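PDB 5TAO: malate synthase from Haloferax volcanii, which catalyses the Claisen condensation of acetyl-CoA with glyoxylate to malyl-CoA and its hydrolysis to malate and CoA in the glyoxylate cycle, with magnesium as cofactor. Local coordinates for the interface of chains A and B and the interface of chains A and C. Numbering follows the deposited sequence. Chains: chain A/B/C, Malate synthase.

Contact 1 and contact 2 belong to the same A–B interface, the centres of their C-alpha atoms about 20 Å apart, and share no residue or helix among those described. Contact 3 joins chain A to chain C, about 32 Å from contact 1 and 35 Å from contact 2. The A–B interface is not an exact two-fold, as expected within a trimer, whereas the A–C interface is two-fold and probably pairs trimers into the hexamer that exists in equilibrium with them. The centres of contacts 1 and 2 lie about 24 and 20 Å from B:Asp388, the probable proton acceptor, and that of contact 3 about 36 Å from A:Asp388.

Contact 1: the interface of chains A and B. Residues chain A 170, 221-222; chain B 126, 160-161, 164.
A:Arg170 and B:Glu161 meet in a small helix-to-helix patch of a homomeric interface that is not an exact two-fold and probably belongs to the trimer, where it helps to seat one copy of the enzyme on the next. CG of B:Glu161, a methylene, sits over the centre of one face of the guanidinium of A:Arg170, 3.5 Å from its CZ. A flat, delocalised group suits this place because its face can pack on carbon while its N-H groups point elsewhere. The two side chains run nearly at right angles, with the guanidinium and carboxylate planes 64° apart. No direct salt bridge forms between them: NH1 of A:Arg170 and OE2 of B:Glu161 are 4.1 Å apart, near enough that their opposite charges may still favour the approach.

Bends at chi2 and chi3 of A:Arg170 (chi3 60°) turn its tip toward the helix 210-223 of its own chain. Beside the arginine, A:Ala222 presents CB to CD1 of B:Leu164 at 3.7 Å. An alanine, with no side chain beyond CB, is likely to let helix 160-166 of chain B come near, and the branched leucine supplies a methyl to meet it. The carboxylate carbon CD of B:Glu161 lies 3.9 Å from CA of A:Ala222. A bond within chain A helps fix the guanidinium against the glutamate: NH1 of A:Arg170 donates to the backbone O of A:Ala222 at 2.9 Å, in the carbonyl plane though tilted from the guanidinium plane.

Contact 2: the interface of chains A and B. Residues chain A 8, 10, 12, 271; chain B 198, 400-401, 404-405.
A:Phe10, in the N-terminal segment of chain A, inserts its ring between B:Arg198 and helix 389-408 of chain B. Its CB touches CD1 of B:Leu401 at 3.6 Å, and CG rests against the same methyl. Farther out, CD1 meets CB of B:Asp404 and CE1 faces the backbone of B:Leu401, while CD2 and CE2 lie against the guanidinium of B:Arg198. At the tip, CZ is near NH1 of B:Arg198, which stands over the ring centre, 3.7 Å from the centroid. Ring and guanidinium are stacked 5° from parallel, a cation-pi contact; CA of B:Leu401 lies over the opposite face, toward the rim, a CH-pi contact. An aromatic ring suits this slot, offering one face to a cation and the other to C-H groups.

OD2 of B:Asp404 accepts hydrogen bonds from NE and NH2 of A:Arg8 and from the backbone N of A:Phe10, each from above the carboxylate plane. The arginine grips it side-on with both nitrogens at one oxygen, NE at 3.0 Å from OD2 in a salt bridge. With CG opposite its backbone N (chi1 -171°), the aspartate reaches both donor residues from the helix. An asparagine here would probably weaken the hold on A:Arg8 by leaving its guanidinium without a charged mate. CG2 of B:Val405 sits over the guanidinium face of A:Arg12. The site lays the N-terminal segment of chain A, ahead of strand 13-18, across helix 389-408 of its neighbour.

Contact 3: the interface of chains A and C. Residues chain A 139, 142-143; chain C 92-93, 96.
A:Ile139 packs its CG2 methyl against C:Tyr96, 3.8 Å from the ring carbon CG, while its CG1 lies near CB of C:Pro92. This apolar centre joins helix 127-143 of chain A to helix 92-105 of chain C in a two-fold interface that probably pairs trimers into the hexamer, so the contact has a twin with the chains exchanged. The branched isoleucine can serve both partners at once. Next to it, CG of C:Pro92 lies over the centre of the A:His142 ring, a CH-pi contact 3.6 Å from the centroid; the rigid proline ring suits a flat aromatic surface.

At the tyrosine, the bent chain of A:Glu143 (chi2 -56°) lays its carboxylate carbon CD 3.5 Å from CD2 of C:Tyr96. The carboxylate and tyrosine ring planes are 65° apart, and OE1 lies in the ring plane at its edge.

Toward the polar rim, C:Glu93 brings its carboxylate to the edge of the imidazole, the two planes 82° apart. ND1 of A:His142 makes a weak hydrogen bond to OE2 of C:Glu93 at 3.3 Å. A water bridges the two chains at the rim, 2.5 Å from OE2 of A:Glu143 and 2.8 Å from the backbone O of C:Glu93.

Contact 1: the interface of chains A and B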
loop_
_atom_site.group_PDB
_atom_site.type_symbol
_atom_site.label_atom_id
_atom_site.label_comp_id
_atom_site.label_asym_id
_atom_site.label_seq_id
_atom_site.Cartn_x
_atom_site.Cartn_y
_atom_site.Cartn_z
ATOM N N ARG A 170 -6.577 -11.399 -0.614
ATOM C CA ARG A 170 -7.252 -11.542 0.679
ATOM C C ARG A 170 -7.624 -10.223 1.297
ATOM O O ARG A 170 -8.681 -10.085 1.927
ATOM C CB ARG A 170 -6.329 -12.162 1.711
ATOM C CG ARG A 170 -6.202 -13.615 1.574
ATOM C CD ARG A 170 -4.807 -14.020 2.050
ATOM N NE ARG A 170 -4.526 -13.693 3.431
ATOM C CZ ARG A 170 -5.156 -14.227 4.461
ATOM N NH1 ARG A 170 -6.159 -15.080 4.268
ATOM N NH2 ARG A 170 -4.764 -13.911 5.690
ATOM N N SER A 221 -6.024 -21.198 -1.725
ATOM C CA SER A 221 -6.046 -21.494 -0.324
ATOM C C SER A 221 -5.874 -20.219 0.557
ATOM O O SER A 221 -6.419 -20.165 1.641
ATOM C CB SER A 221 -4.987 -22.546 -0.030
ATOM O OG SER A 221 -5.127 -23.674 -0.915
ATOM N N ALA A 222 -5.163 -19.200 0.069
ATOM C CA ALA A 222 -5.001 -18.002 0.801
ATOM C C ALA A 222 -6.262 -17.206 0.816
ATOM O O ALA A 222 -6.547 -16.454 1.801
ATOM C CB ALA A 222 -3.873 -17.187 0.246
ATOM N N GLY B 126 -0.874 -14.558 7.305
ATOM C CA GLY B 126 -0.432 -13.312 6.669
ATOM C C GLY B 126 0.360 -12.467 7.596
ATOM O O GLY B 126 0.458 -12.760 8.790
ATOM N N GLY B 160 -0.461 -21.218 2.623
ATOM C CA GLY B 160 -0.394 -20.364 1.440
ATOM C C GLY B 160 -0.192 -18.927 1.873
ATOM O O GLY B 160 0.571 -18.202 1.282
ATOM N N GLU B 161 -0.951 -18.530 2.871
ATOM C CA GLU B 161 -0.915 -17.214 3.430
ATOM C C GLU B 161 0.459 -16.792 3.874
ATOM O O GLU B 161 0.907 -15.635 3.608
ATOM C CB GLU B 161 -1.850 -17.069 4.646
ATOM C CG GLU B 161 -3.263 -17.163 4.354
ATOM C CD GLU B 161 -3.731 -18.616 4.487
ATOM O OE1 GLU B 161 -3.068 -19.536 3.941
ATOM O OE2 GLU B 161 -4.728 -18.840 5.167
ATOM N N LEU B 164 2.900 -16.250 0.907
ATOM C CA LEU B 164 2.671 -14.944 0.278
ATOM C C LEU B 164 3.207 -13.852 1.190
ATOM O O LEU B 164 3.798 -12.928 0.715
ATOM C CB LEU B 164 1.184 -14.669 0.026
ATOM C CG LEU B 164 0.592 -15.579 -1.094
ATOM C CD1 LEU B 164 -0.936 -15.464 -1.197
ATOM C CD2 LEU B 164 1.203 -15.182 -2.430
#

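Contact 2: the interface of chains A and B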
loop_
_atom_site.group_PDB
_atom_site.type_symbol
_atom_site.label_atom_id
_atom_site.label_comp_id
_atom_site.label_asym_id
_atom_site.label_seq_id
_atom_site.Cartn_x
_atom_site.Cartn_y
_atom_site.Cartn_z
ATOM N N ARG A 8 -20.089 -25.582 -2.728
ATOM C CA ARG A 8 -19.220 -26.695 -3.102
ATOM C C ARG A 8 -17.865 -26.394 -2.569
ATOM O O ARG A 8 -17.241 -25.446 -2.965
ATOM C CB ARG A 8 -19.166 -26.913 -4.609
ATOM C CG ARG A 8 -20.361 -27.657 -5.260
ATOM C CD ARG A 8 -20.849 -28.940 -4.568
ATOM N NE ARG A 8 -19.827 -29.985 -4.472
ATOM C CZ ARG A 8 -19.499 -30.873 -5.397
ATOM N NH1 ARG A 8 -20.115 -30.923 -6.577
ATOM N NH2 ARG A 8 -18.559 -31.746 -5.101
ATOM N N PHE A 10 -15.443 -28.683 -2.805
ATOM C CA PHE A 10 -14.571 -29.162 -3.855
ATOM C C PHE A 10 -15.292 -29.152 -5.172
ATOM O O PHE A 10 -16.484 -29.336 -5.189
ATOM C CB PHE A 10 -14.164 -30.598 -3.605
ATOM C CG PHE A 10 -13.410 -30.818 -2.334
ATOM C CD1 PHE A 10 -14.062 -31.033 -1.122
ATOM C CD2 PHE A 10 -12.032 -30.928 -2.365
ATOM C CE1 PHE A 10 -13.332 -31.259 0.036
ATOM C CE2 PHE A 10 -11.292 -31.169 -1.216
ATOM C CZ PHE A 10 -11.939 -31.337 -0.015
ATOM N N ARG A 12 -14.652 -30.958 -8.981
ATOM C CA ARG A 12 -13.781 -31.870 -9.703
ATOM C C ARG A 12 -13.676 -31.562 -11.120
ATOM O O ARG A 12 -12.618 -31.760 -11.703
ATOM C CB ARG A 12 -14.255 -33.335 -9.554
ATOM C CG ARG A 12 -14.213 -33.872 -8.158
ATOM C CD ARG A 12 -15.032 -35.177 -8.015
ATOM N NE ARG A 12 -16.431 -34.912 -8.191
ATOM C CZ ARG A 12 -17.387 -35.836 -8.411
ATOM N NH1 ARG A 12 -17.109 -37.135 -8.448
ATOM N NH2 ARG A 12 -18.629 -35.452 -8.590
ATOM N N PRO A 271 -9.903 -38.006 -8.567
ATOM C CA PRO A 271 -9.483 -37.654 -7.193
ATOM C C PRO A 271 -10.094 -38.495 -6.018
ATOM O O PRO A 271 -9.735 -38.343 -4.813
ATOM C CB PRO A 271 -9.891 -36.205 -7.082
ATOM C CG PRO A 271 -10.992 -36.036 -8.053
ATOM C CD PRO A 271 -10.614 -36.904 -9.208
ATOM N N ARG B 198 -4.468 -28.414 0.477
ATOM C CA ARG B 198 -5.409 -29.500 0.173
ATOM C C ARG B 198 -4.863 -30.373 -0.887
ATOM O O ARG B 198 -5.563 -30.749 -1.785
ATOM C CB ARG B 198 -6.799 -29.017 -0.274
ATOM C CG ARG B 198 -7.521 -28.088 0.649
ATOM C CD ARG B 198 -9.037 -28.179 0.453
ATOM N NE ARG B 198 -9.479 -27.742 -0.863
ATOM C CZ ARG B 198 -10.750 -27.521 -1.203
ATOM N NH1 ARG B 198 -11.730 -27.626 -0.307
ATOM N NH2 ARG B 198 -11.038 -27.166 -2.445
ATOM N N SER B 400 -12.906 -36.072 2.707
ATOM C CA SER B 400 -13.761 -34.832 2.706
ATOM C C SER B 400 -14.299 -34.549 1.343
ATOM O O SER B 400 -15.424 -34.107 1.152
ATOM C CB SER B 400 -12.981 -33.631 3.171
ATOM O OG SER B 400 -12.648 -33.795 4.530
ATOM N N LEU B 401 -13.464 -34.834 0.365
ATOM C CA LEU B 401 -13.840 -34.678 -0.998
ATOM C C LEU B 401 -14.910 -35.717 -1.348
ATOM O O LEU B 401 -15.895 -35.404 -2.018
ATOM C CB LEU B 401 -12.644 -34.895 -1.891
ATOM C CG LEU B 401 -12.923 -35.125 -3.374
ATOM C CD1 LEU B 401 -13.868 -34.124 -3.944
ATOM C CD2 LEU B 401 -11.615 -35.008 -4.127
ATOM N N ASP B 404 -18.177 -34.516 0.126
ATOM C CA ASP B 404 -18.741 -33.317 -0.507
ATOM C C ASP B 404 -19.445 -33.773 -1.738
ATOM O O ASP B 404 -20.516 -33.278 -2.102
ATOM C CB ASP B 404 -17.604 -32.341 -0.868
ATOM C CG ASP B 404 -18.103 -30.993 -1.328
ATOM O OD1 ASP B 404 -18.867 -30.380 -0.582
ATOM O OD2 ASP B 404 -17.739 -30.558 -2.441
ATOM N N VAL B 405 -18.845 -34.737 -2.419
ATOM C CA VAL B 405 -19.443 -35.254 -3.619
ATOM C C VAL B 405 -20.770 -35.946 -3.263
ATOM O O VAL B 405 -21.817 -35.657 -3.879
ATOM C CB VAL B 405 -18.489 -36.203 -4.355
ATOM C CG1 VAL B 405 -19.219 -37.020 -5.376
ATOM C CG2 VAL B 405 -17.350 -35.437 -5.042
#

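Contact 3: the interface of chains A and C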
loop_
_atom_site.group_PDB
_atom_site.type_symbol
_atom_site.label_atom_id
_atom_site.label_comp_id
_atom_site.label_asym_id
_atom_site.label_seq_id
_atom_site.Cartn_x
_atom_site.Cartn_y
_atom_site.Cartn_z
ATOM N N ILE A 139 -24.256 -4.694 -9.884
ATOM C CA ILE A 139 -25.293 -3.927 -10.607
ATOM C C ILE A 139 -26.420 -4.848 -11.185
ATOM O O ILE A 139 -27.605 -4.570 -10.979
ATOM C CB ILE A 139 -24.717 -3.138 -11.719
ATOM C CG1 ILE A 139 -23.945 -1.934 -11.118
ATOM C CG2 ILE A 139 -25.838 -2.672 -12.710
ATOM C CD1 ILE A 139 -23.072 -1.290 -12.133
ATOM N N HIS A 142 -28.625 -5.938 -8.360
ATOM C CA HIS A 142 -29.550 -4.910 -7.910
ATOM C C HIS A 142 -30.555 -4.591 -9.023
ATOM O O HIS A 142 -31.642 -4.222 -8.714
ATOM C CB HIS A 142 -28.869 -3.614 -7.441
ATOM C CG HIS A 142 -28.233 -3.725 -6.116
ATOM N ND1 HIS A 142 -28.736 -3.097 -4.998
ATOM C CD2 HIS A 142 -27.148 -4.436 -5.704
ATOM C CE1 HIS A 142 -27.972 -3.388 -3.964
ATOM N NE2 HIS A 142 -27.016 -4.219 -4.358
ATOM N N GLU A 143 -30.186 -4.687 -10.270
ATOM C CA GLU A 143 -31.135 -4.386 -11.344
ATOM C C GLU A 143 -32.284 -5.412 -11.336
ATOM O O GLU A 143 -33.398 -5.072 -11.580
ATOM C CB GLU A 143 -30.486 -4.400 -12.675
ATOM C CG GLU A 143 -29.765 -3.132 -13.025
ATOM C CD GLU A 143 -30.660 -1.898 -12.952
ATOM O OE1 GLU A 143 -31.676 -1.911 -13.662
ATOM O OE2 GLU A 143 -30.356 -0.937 -12.192
ATOM N N PRO C 92 -25.948 0.893 -6.378
ATOM C CA PRO C 92 -25.587 0.445 -7.682
ATOM C C PRO C 92 -26.600 0.846 -8.768
ATOM O O PRO C 92 -26.230 1.039 -9.914
ATOM C CB PRO C 92 -25.612 -1.101 -7.514
ATOM C CG PRO C 92 -25.437 -1.313 -6.069
ATOM C CD PRO C 92 -26.064 -0.196 -5.391
ATOM N N GLU C 93 -27.878 0.966 -8.400
ATOM C CA GLU C 93 -28.903 1.340 -9.384
ATOM C C GLU C 93 -28.694 2.742 -9.864
ATOM O O GLU C 93 -28.792 3.043 -11.074
ATOM C CB GLU C 93 -30.309 1.230 -8.772
ATOM C CG GLU C 93 -30.670 -0.172 -8.345
ATOM C CD GLU C 93 -30.403 -0.412 -6.851
ATOM O OE1 GLU C 93 -29.465 0.245 -6.231
ATOM O OE2 GLU C 93 -31.158 -1.274 -6.309
ATOM N N TYR C 96 -25.700 2.870 -12.392
ATOM C CA TYR C 96 -26.053 2.302 -13.639
ATOM C C TYR C 96 -26.941 3.303 -14.408
ATOM O O TYR C 96 -26.693 3.524 -15.563
ATOM C CB TYR C 96 -26.795 0.960 -13.443
ATOM C CG TYR C 96 -27.106 0.256 -14.758
ATOM C CD1 TYR C 96 -26.217 0.217 -15.773
ATOM C CD2 TYR C 96 -28.330 -0.330 -14.970
ATOM C CE1 TYR C 96 -26.535 -0.352 -16.984
ATOM C CE2 TYR C 96 -28.643 -0.938 -16.159
ATOM C CZ TYR C 96 -27.750 -0.927 -17.167
ATOM O OH TYR C 96 -28.064 -1.508 -18.376
HETATM O O HOH W 1 -30.689 1.574 -12.452
#